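Local coordinates for protein probable thiol peroxidase (Aquifex aeolicus, PDB 2YZH) that probably reduces hydrogen peroxide and organic hydroperoxides to water and alcohols with electrons from thioredoxin, protecting the cell against oxidative stress, at residues D[24-29]-D[142-147]; D[131-136]-D[148-153]. All coordinates share one frame; numbering follows the deposited sequence.

Contact 1 (D[24-29]-D[142-147])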
loop_
_atom_site.group_PDB
_atom_site.type_symbol
_atom_site.label_atom_id
_atom_site.label_comp_id
_atom_site.label_asym_id
_atom_site.label_seq_id
_atom_site.Cartn_x
_atom_site.Cartn_y
_atom_site.Cartn_z
ATOM N N GLY D 24 -19.169 -3.225 -19.799
ATOM C CA GLY D 24 -18.477 -2.878 -21.030
ATOM C C GLY D 24 -17.006 -2.564 -20.813
ATOM O O GLY D 24 -16.203 -2.670 -21.743
ATOM N N ASP D 25 -16.647 -2.167 -19.594
ATOM C CA ASP D 25 -15.250 -1.852 -19.280
ATOM C C ASP D 25 -14.405 -3.121 -19.276
ATOM O O ASP D 25 -14.915 -4.214 -19.023
ATOM C CB ASP D 25 -15.118 -1.213 -17.890
ATOM C CG ASP D 25 -15.655 0.202 -17.826
ATOM O OD1 ASP D 25 -15.837 0.835 -18.886
ATOM O OD2 ASP D 25 -15.878 0.688 -16.693
ATOM N N ARG D 26 -13.115 -2.983 -19.555
ATOM C CA ARG D 26 -12.229 -4.140 -19.512
ATOM C C ARG D 26 -12.126 -4.505 -18.035
ATOM O O ARG D 26 -12.038 -3.620 -17.185
ATOM C CB ARG D 26 -10.840 -3.793 -20.058
ATOM C CG ARG D 26 -10.802 -3.552 -21.559
ATOM C CD ARG D 26 -9.373 -3.508 -22.090
ATOM N NE ARG D 26 -9.347 -3.395 -23.548
ATOM C CZ ARG D 26 -8.237 -3.410 -24.281
ATOM N NH1 ARG D 26 -7.052 -3.534 -23.694
ATOM N NH2 ARG D 26 -8.309 -3.300 -25.603
ATOM N N ALA D 27 -12.160 -5.798 -17.723
ATOM C CA ALA D 27 -12.065 -6.238 -16.334
ATOM C C ALA D 27 -10.603 -6.244 -15.909
ATOM O O ALA D 27 -9.791 -6.971 -16.480
ATOM C CB ALA D 27 -12.652 -7.640 -16.185
ATOM N N PRO D 28 -10.244 -5.435 -14.897
ATOM C CA PRO D 28 -8.854 -5.384 -14.431
ATOM C C PRO D 28 -8.394 -6.732 -13.894
ATOM O O PRO D 28 -9.204 -7.511 -13.391
ATOM C CB PRO D 28 -8.894 -4.322 -13.324
ATOM C CG PRO D 28 -10.038 -3.430 -13.743
ATOM C CD PRO D 28 -11.074 -4.452 -14.181
ATOM N N GLU D 29 -7.101 -7.022 -14.016
ATOM C CA GLU D 29 -6.584 -8.270 -13.477
ATOM C C GLU D 29 -6.236 -8.047 -12.016
ATOM O O GLU D 29 -5.746 -6.982 -11.633
ATOM C CB GLU D 29 -5.340 -8.741 -14.238
ATOM C CG GLU D 29 -5.642 -9.180 -15.658
ATOM C CD GLU D 29 -4.493 -9.915 -16.316
ATOM O OE1 GLU D 29 -3.347 -9.794 -15.841
ATOM O OE2 GLU D 29 -4.745 -10.605 -17.325
ATOM N N GLU D 142 -14.443 -12.233 -23.382
ATOM C CA GLU D 142 -13.669 -11.172 -24.022
ATOM C C GLU D 142 -12.919 -10.323 -23.000
ATOM O O GLU D 142 -12.181 -9.409 -23.365
ATOM C CB GLU D 142 -14.583 -10.264 -24.855
ATOM C CG GLU D 142 -15.212 -10.927 -26.074
ATOM C CD GLU D 142 -16.168 -12.048 -25.710
ATOM O OE1 GLU D 142 -17.067 -11.819 -24.874
ATOM O OE2 GLU D 142 -16.023 -13.158 -26.267
ATOM N N GLY D 143 -13.113 -10.623 -21.721
ATOM C CA GLY D 143 -12.442 -9.866 -20.680
ATOM C C GLY D 143 -13.150 -8.565 -20.345
ATOM O O GLY D 143 -12.550 -7.656 -19.766
ATOM N N LYS D 144 -14.428 -8.471 -20.707
ATOM C CA LYS D 144 -15.215 -7.274 -20.430
ATOM C C LYS D 144 -16.205 -7.527 -19.310
ATOM O O LYS D 144 -16.738 -8.631 -19.177
ATOM C CB LYS D 144 -15.996 -6.824 -21.671
ATOM C CG LYS D 144 -15.148 -6.582 -22.908
ATOM C CD LYS D 144 -14.131 -5.483 -22.682
ATOM C CE LYS D 144 -13.178 -5.372 -23.864
ATOM N NZ LYS D 144 -13.890 -5.024 -25.124
ATOM N N VAL D 145 -16.443 -6.502 -18.497
ATOM C CA VAL D 145 -17.404 -6.607 -17.413
ATOM C C VAL D 145 -18.769 -6.713 -18.092
ATOM O O VAL D 145 -19.192 -5.800 -18.792
ATOM C CB VAL D 145 -17.377 -5.354 -16.514
ATOM C CG1 VAL D 145 -18.420 -5.484 -15.419
ATOM C CG2 VAL D 145 -15.985 -5.172 -15.921
ATOM N N ALA D 146 -19.454 -7.828 -17.881
ATOM C CA ALA D 146 -20.750 -8.047 -18.505
ATOM C C ALA D 146 -21.903 -7.826 -17.542
ATOM O O ALA D 146 -23.056 -7.723 -17.962
ATOM C CB ALA D 146 -20.811 -9.461 -19.073
ATOM N N TYR D 147 -21.589 -7.742 -16.253
ATOM C CA TYR D 147 -22.606 -7.564 -15.226
ATOM C C TYR D 147 -21.987 -7.062 -13.929
ATOM O O TYR D 147 -20.848 -7.400 -13.606
ATOM C CB TYR D 147 -23.295 -8.909 -14.969
ATOM C CG TYR D 147 -24.197 -8.949 -13.756
ATOM C CD1 TYR D 147 -25.553 -8.634 -13.857
ATOM C CD2 TYR D 147 -23.697 -9.321 -12.508
ATOM C CE1 TYR D 147 -26.390 -8.696 -12.742
ATOM C CE2 TYR D 147 -24.520 -9.381 -11.391
ATOM C CZ TYR D 147 -25.867 -9.068 -11.516
ATOM O OH TYR D 147 -26.681 -9.142 -10.410
#
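R26 and K144 run alongside each other in the same direction, touching through their aliphatic parts: R26 CG rests 3.8 Å from K144 CE. The R26 chain runs extended from CG to NE, whereas in K144 the bend at chi2 (-61°) sets CD 3.6 Å from G24 O, and the further bend at chi4 turns NZ. The like charges stay apart, with R26 NE 5.1 Å from K144 NZ. A27 and V145 make the apolar half of the contact. A27 CB points toward 142-147 and approaches V145 CG2 at 4.2 Å; the same methyl of V145 reaches D25 O at 3.4 Å. Both side chains also pack on I139 of the neighbouring strand 135-139. In this thioredoxin-fold domain, the loop leading to strand 30-34 is thus laid along the start of edge strand 145-150, the backbones bridged once, at R26 and K144. Three main-chain bonds hold it there. V145 N donates to D25 O (2.8 Å), A27 N to G143 O, and G24 N to V145 O. D25 CB points away from 142-147, and the carboxylate OD2 accepts a bond from K22 N.

Contact 2 (D[131-136]-D[148-153])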
loop_
_atom_site.group_PDB
_atom_site.type_symbol
_atom_site.label_atom_id
_atom_site.label_comp_id
_atom_site.label_asym_id
_atom_site.label_seq_id
_atom_site.Cartn_x
_atom_site.Cartn_y
_atom_site.Cartn_z
ATOM N N ILE D 131 -11.287 -2.484 3.728
ATOM C CA ILE D 131 -11.934 -3.778 3.507
ATOM C C ILE D 131 -12.739 -3.708 2.205
ATOM O O ILE D 131 -13.042 -2.620 1.725
ATOM C CB ILE D 131 -12.883 -4.101 4.701
ATOM C CG1 ILE D 131 -12.062 -4.205 5.990
ATOM C CG2 ILE D 131 -13.640 -5.393 4.467
ATOM C CD1 ILE D 131 -10.968 -5.263 5.931
ATOM N N LEU D 132 -13.084 -4.856 1.629
ATOM C CA LEU D 132 -13.844 -4.852 0.382
ATOM C C LEU D 132 -15.350 -4.832 0.623
ATOM O O LEU D 132 -15.846 -5.475 1.553
ATOM C CB LEU D 132 -13.490 -6.082 -0.471
ATOM C CG LEU D 132 -12.021 -6.264 -0.869
ATOM C CD1 LEU D 132 -11.924 -7.381 -1.903
ATOM C CD2 LEU D 132 -11.466 -4.962 -1.451
ATOM N N ALA D 133 -16.073 -4.078 -0.206
ATOM C CA ALA D 133 -17.529 -4.012 -0.094
ATOM C C ALA D 133 -18.114 -5.268 -0.741
ATOM O O ALA D 133 -17.419 -5.990 -1.466
ATOM C CB ALA D 133 -18.062 -2.765 -0.790
ATOM N N ARG D 134 -19.393 -5.525 -0.484
ATOM C CA ARG D 134 -20.057 -6.706 -1.020
ATOM C C ARG D 134 -20.546 -6.439 -2.437
ATOM O O ARG D 134 -21.449 -5.624 -2.659
ATOM C CB ARG D 134 -21.227 -7.092 -0.110
ATOM C CG ARG D 134 -21.760 -8.506 -0.307
ATOM C CD ARG D 134 -22.922 -8.777 0.657
ATOM N NE ARG D 134 -22.577 -8.456 2.043
ATOM C CZ ARG D 134 -21.705 -9.138 2.780
ATOM N NH1 ARG D 134 -21.081 -10.194 2.269
ATOM N NH2 ARG D 134 -21.444 -8.759 4.023
ATOM N N ALA D 135 -19.945 -7.126 -3.402
ATOM C CA ALA D 135 -20.320 -6.939 -4.793
ATOM C C ALA D 135 -20.130 -8.206 -5.610
ATOM O O ALA D 135 -19.510 -9.170 -5.154
ATOM C CB ALA D 135 -19.496 -5.815 -5.402
ATOM N N VAL D 136 -20.674 -8.189 -6.819
ATOM C CA VAL D 136 -20.561 -9.310 -7.737
ATOM C C VAL D 136 -20.290 -8.788 -9.132
ATOM O O VAL D 136 -20.936 -7.849 -9.590
ATOM C CB VAL D 136 -21.846 -10.156 -7.782
ATOM C CG1 VAL D 136 -21.672 -11.299 -8.788
ATOM C CG2 VAL D 136 -22.146 -10.714 -6.408
ATOM N N VAL D 148 -22.743 -6.259 -13.185
ATOM C CA VAL D 148 -22.273 -5.744 -11.904
ATOM C C VAL D 148 -23.418 -5.622 -10.908
ATOM O O VAL D 148 -24.546 -5.277 -11.275
ATOM C CB VAL D 148 -21.625 -4.334 -12.027
ATOM C CG1 VAL D 148 -20.445 -4.371 -12.982
ATOM C CG2 VAL D 148 -22.661 -3.325 -12.493
ATOM N N GLN D 149 -23.129 -5.933 -9.652
ATOM C CA GLN D 149 -24.106 -5.792 -8.590
ATOM C C GLN D 149 -23.386 -5.346 -7.327
ATOM O O GLN D 149 -22.522 -6.050 -6.809
ATOM C CB GLN D 149 -24.862 -7.094 -8.301
ATOM C CG GLN D 149 -25.798 -6.933 -7.096
ATOM C CD GLN D 149 -26.492 -8.214 -6.660
ATOM O OE1 GLN D 149 -26.967 -8.308 -5.529
ATOM N NE2 GLN D 149 -26.561 -9.199 -7.551
ATOM N N LEU D 150 -23.725 -4.154 -6.857
ATOM C CA LEU D 150 -23.139 -3.633 -5.637
ATOM C C LEU D 150 -24.259 -3.633 -4.612
ATOM O O LEU D 150 -25.223 -2.883 -4.755
ATOM C CB LEU D 150 -22.634 -2.203 -5.835
ATOM C CG LEU D 150 -22.103 -1.541 -4.559
ATOM C CD1 LEU D 150 -20.851 -2.281 -4.086
ATOM C CD2 LEU D 150 -21.779 -0.080 -4.821
ATOM N N VAL D 151 -24.142 -4.480 -3.593
ATOM C CA VAL D 151 -25.159 -4.546 -2.545
ATOM C C VAL D 151 -25.155 -3.181 -1.857
ATOM O O VAL D 151 -24.120 -2.723 -1.376
ATOM C CB VAL D 151 -24.839 -5.677 -1.541
ATOM C CG1 VAL D 151 -25.990 -5.847 -0.545
ATOM C CG2 VAL D 151 -24.604 -6.983 -2.300
ATOM N N PRO D 152 -26.318 -2.509 -1.801
ATOM C CA PRO D 152 -26.439 -1.183 -1.183
ATOM C C PRO D 152 -26.112 -1.044 0.300
ATOM O O PRO D 152 -25.827 0.056 0.773
ATOM C CB PRO D 152 -27.881 -0.787 -1.502
ATOM C CG PRO D 152 -28.590 -2.114 -1.488
ATOM C CD PRO D 152 -27.633 -3.007 -2.244
ATOM N N GLU D 153 -26.165 -2.151 1.031
ATOM C CA GLU D 153 -25.868 -2.144 2.461
ATOM C C GLU D 153 -24.962 -3.330 2.730
ATOM O O GLU D 153 -25.287 -4.452 2.358
ATOM C CB GLU D 153 -27.165 -2.273 3.275
ATOM C CG GLU D 153 -26.990 -2.770 4.714
ATOM C CD GLU D 153 -26.150 -1.847 5.582
ATOM O OE1 GLU D 153 -26.495 -0.650 5.693
ATOM O OE2 GLU D 153 -25.151 -2.323 6.168
HETATM O O HOH W 1 -21.633 -3.647 -0.673
#
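R134 and V151 meet where the beta hairpin of strands 135-139 and 145-150 runs out at its open end, within the thioredoxin fold. The two side chains cross obliquely, and the shaft of the arginine slides past one methyl of the valine. R134 CB lies 4.0 Å from V151 CG2, and CG follows at 3.8 Å from that methyl. CG stands anti to the backbone N (chi1 -163°), and the chain continues straight to CD, which also keeps 3.8 Å from V151 CG2. The bend at chi3 (-52°) then carries the guanidinium beyond the valine to partners outside the hairpin: NH2 donates to I154 O, and NH1 forms a salt bridge with E66 OE1. The side chain also packs on C63, the predicted peroxidatic cysteine of helix 61-73, a position consistent with the arginine that peroxiredoxins place beside this thiol.

Further into the hairpin the strands pair antiparallel. V136 and Q149 form a hydrogen-bonded pair, V136 N to Q149 O at 2.8 Å and Q149 N to V136 O at 2.9 Å; their side chains share a sheet face that packs on V163 of helix 160-170. A135 and L150 are the adjacent non-hydrogen-bonded pair on the other face, where L150 CD1 touches the methyl groups of both A133 and A135. That same CD1 also borders the carbonyl of R134.

Beyond the regular pairing, V151 N donates to R134 O at 3.1 Å. The oxygen is gripped a second time by a water that links the two segments, donating to R134 O at 2.8 Å and to V151 O at 2.7 Å.

How the contacts relate
Contacts 1 and 2 have centres about 17 Å apart and share strand 145-150, the outermost strand on its side of the mixed sheet within this chain. Along the sequence their segments alternate: 24-29, 131-136, 142-147, then 148-153. Contact 1 brings a loop from early in the chain to the beginning of this strand; contact 2 pairs its end with the start of strand 135-139. The two meet where Y147 CD2 packs 4.3 Å from V136 O. One edge strand therefore links an outlying loop, away from the annotated sites, to the buried hairpin end that borders the predicted active-site C63, all within one thioredoxin-like domain.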